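PDB 4F0Q: restriction endonuclease from Mycobacterium sp., which cleaves DNA in a cytosine-methylation-dependent manner, working as a tetramer with a nuclease domain that binds magnesium. Local coordinates for residues 324-327 against 333-336. Sequence-based numbering, arbitrary orientation.
Sequences LSRS and VDFI. With MG (magnesium ion), chain E.
The carbonyl oxygen of Val333 accepts a short hydrogen bond from the hydroxyl of Ser325, with OG 2.6 Å from Val333 O. The donor lies above the carbonyl plane, 54° out of it. The contact joins the first two strands of a PD-(D/E)XK nuclease core, 319-324 and 335-342, where they run antiparallel next to the metal site. Leu324 and Phe335 form a non-hydrogen-bonded pair, with CD1 of Leu324 4.1 Å from CB of Phe335. One residue on, Ser325 N donates a nearly straight bond of 3.1 Å to Asp334 O. Ser325 OG stands beside its own backbone N (chi1 -60°), which turns the hydroxyl toward Val333.

Arg326 bends at chi2 and brings its guanidinium back over Ser325 CB, which packs on one face. Val333 O also lies over a face of this group, close to it but without a hydrogen bond. At the edge, Arg326 NH2 makes a salt bridge of 3.0 Å to Asp334 OD1, with the guanidinium and carboxylate planes 79° apart. Water 1 lies in the guanidinium plane and accepts from both Arg326 NH1 and Val333 N.

Asp334 OD1 and OD2 both have further hydrogen-bond partners elsewhere in the structure. Gln355 and Ala356 complete the magnesium site with three waters, and helix 297-314 packs against Leu324, Arg326 and Phe335. Asp334 and Phe335 form a classic beta bulge opposite Gly354. Asp334 OD2 binds the magnesium ion at 2.1 Å, while OD1 faces the arginine.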
ATOM      1  N   LEU A 324       6.011  13.494 -13.924  1.00 18.45           N
ATOM      2  CA  LEU A 324       4.719  13.745 -14.554  1.00 19.55           C
ATOM      3  C   LEU A 324       4.590  12.909 -15.822  1.00 22.80           C
ATOM      4  O   LEU A 324       5.589  12.581 -16.462  1.00 27.52           O
ATOM      5  CB  LEU A 324       4.551  15.230 -14.883  1.00 23.46           C
ATOM      6  CG  LEU A 324       3.843  16.118 -13.854  1.00 19.25           C
ATOM      7  CD1 LEU A 324       4.557  16.092 -12.512  1.00 22.32           C
ATOM      8  CD2 LEU A 324       3.728  17.543 -14.373  1.00 25.56           C
ATOM      9  N   SER A 325       3.356  12.570 -16.184  1.00 19.34           N
ATOM     10  CA  SER A 325       3.107  11.712 -17.337  1.00 23.43           C
ATOM     11  C   SER A 325       3.411  12.407 -18.664  1.00 25.11           C
ATOM     12  O   SER A 325       4.119  11.860 -19.509  1.00 24.37           O
ATOM     13  CB  SER A 325       1.662  11.209 -17.325  1.00 22.76           C
ATOM     14  OG  SER A 325       1.389  10.469 -16.148  1.00 23.40           O
ATOM     15  N   ARG A 326       2.871  13.609 -18.842  1.00 24.00           N
ATOM     16  CA  ARG A 326       3.064  14.357 -20.081  1.00 23.79           C
ATOM     17  C   ARG A 326       2.945  15.860 -19.863  1.00 26.62           C
ATOM     18  O   ARG A 326       2.464  16.312 -18.823  1.00 29.99           O
ATOM     19  CB  ARG A 326       2.066  13.907 -21.151  1.00 32.36           C
ATOM     20  CG  ARG A 326       0.611  14.004 -20.721  1.00 30.50           C
ATOM     21  CD  ARG A 326       0.087  12.657 -20.261  1.00 26.32           C
ATOM     22  NE  ARG A 326      -0.966  12.799 -19.263  1.00 27.01           N
ATOM     23  CZ  ARG A 326      -1.556  11.777 -18.653  1.00 25.06           C
ATOM     24  NH1 ARG A 326      -1.199  10.533 -18.941  1.00 27.15           N
ATOM     25  NH2 ARG A 326      -2.504  12.001 -17.753  1.00 30.30           N
ATOM     26  N   SER A 327       3.387  16.629 -20.854  1.00 23.97           N
ATOM     27  CA  SER A 327       3.306  18.084 -20.797  1.00 22.96           C
ATOM     28  C   SER A 327       2.168  18.590 -21.676  1.00 27.85           C
ATOM     29  O   SER A 327       1.876  19.785 -21.708  1.00 28.54           O
ATOM     30  CB  SER A 327       4.625  18.705 -21.224  1.00 21.85           C
ATOM     31  N   VAL A 333      -3.448   8.511 -15.690  1.00 28.98           N
ATOM     32  CA  VAL A 333      -2.531   8.888 -14.622  1.00 24.30           C
ATOM     33  C   VAL A 333      -1.797  10.179 -14.969  1.00 24.14           C
ATOM     34  O   VAL A 333      -1.254  10.316 -16.064  1.00 22.52           O
ATOM     35  CB  VAL A 333      -1.503   7.774 -14.352  1.00 25.03           C
ATOM     36  CG1 VAL A 333      -0.581   8.166 -13.208  1.00 20.34           C
ATOM     37  CG2 VAL A 333      -2.213   6.465 -14.045  1.00 28.21           C
ATOM     38  N   ASP A 334      -1.784  11.122 -14.032  1.00 23.31           N
ATOM     39  CA  ASP A 334      -1.174  12.427 -14.267  1.00 17.58           C
ATOM     40  C   ASP A 334       0.240  12.539 -13.699  1.00 18.07           C
ATOM     41  O   ASP A 334       1.063  13.288 -14.222  1.00 21.91           O
ATOM     42  CB  ASP A 334      -2.063  13.542 -13.709  1.00 21.01           C
ATOM     43  CG  ASP A 334      -3.352  13.704 -14.492  1.00 21.52           C
ATOM     44  OD1 ASP A 334      -3.759  12.741 -15.173  1.00 27.76           O
ATOM     45  OD2 ASP A 334      -3.958  14.794 -14.427  1.00 26.08           O
ATOM     46  N   PHE A 335       0.519  11.801 -12.630  1.00 19.08           N
ATOM     47  CA  PHE A 335       1.866  11.786 -12.061  1.00 18.10           C
ATOM     48  C   PHE A 335       2.180  10.512 -11.279  1.00 17.76           C
ATOM     49  O   PHE A 335       1.281   9.789 -10.854  1.00 17.38           O
ATOM     50  CB  PHE A 335       2.126  13.033 -11.205  1.00 16.29           C
ATOM     51  CG  PHE A 335       1.188  13.188 -10.040  1.00 15.86           C
ATOM     52  CD1 PHE A 335       0.009  13.903 -10.174  1.00 18.25           C
ATOM     53  CD2 PHE A 335       1.496  12.642  -8.805  1.00 18.42           C
ATOM     54  CE1 PHE A 335      -0.853  14.057  -9.103  1.00 17.09           C
ATOM     55  CE2 PHE A 335       0.639  12.792  -7.730  1.00 18.79           C
ATOM     56  CZ  PHE A 335      -0.537  13.501  -7.880  1.00 15.02           C
ATOM     57  N   ILE A 336       3.471  10.249 -11.104  1.00 19.25           N
ATOM     58  CA  ILE A 336       3.941   9.054 -10.416  1.00 18.84           C
ATOM     59  C   ILE A 336       4.857   9.432  -9.256  1.00 18.62           C
ATOM     60  O   ILE A 336       5.693  10.329  -9.383  1.00 17.91           O
ATOM     61  CB  ILE A 336       4.702   8.118 -11.384  1.00 18.80           C
ATOM     62  CG1 ILE A 336       3.784   7.661 -12.519  1.00 19.08           C
ATOM     63  CG2 ILE A 336       5.256   6.906 -10.650  1.00 16.28           C
ATOM     64  CD1 ILE A 336       2.636   6.795 -12.058  1.00 20.87           C
TER
HETATM   65 MG    MG E 501      -5.985  14.959 -14.778  1.00 21.26          MG
HETATM   66  O   HOH W   1      -1.970   7.580 -18.055  1.00 25.35           O
HETATM   67  O   HOH W   2      -4.904  16.644 -15.353  1.00 19.28           O
HETATM   68  O   HOH W   3      -7.691  15.910 -15.507  1.00 23.75           O
HETATM   69  O   HOH W   4      -5.564  13.577 -16.318  1.00 26.46           O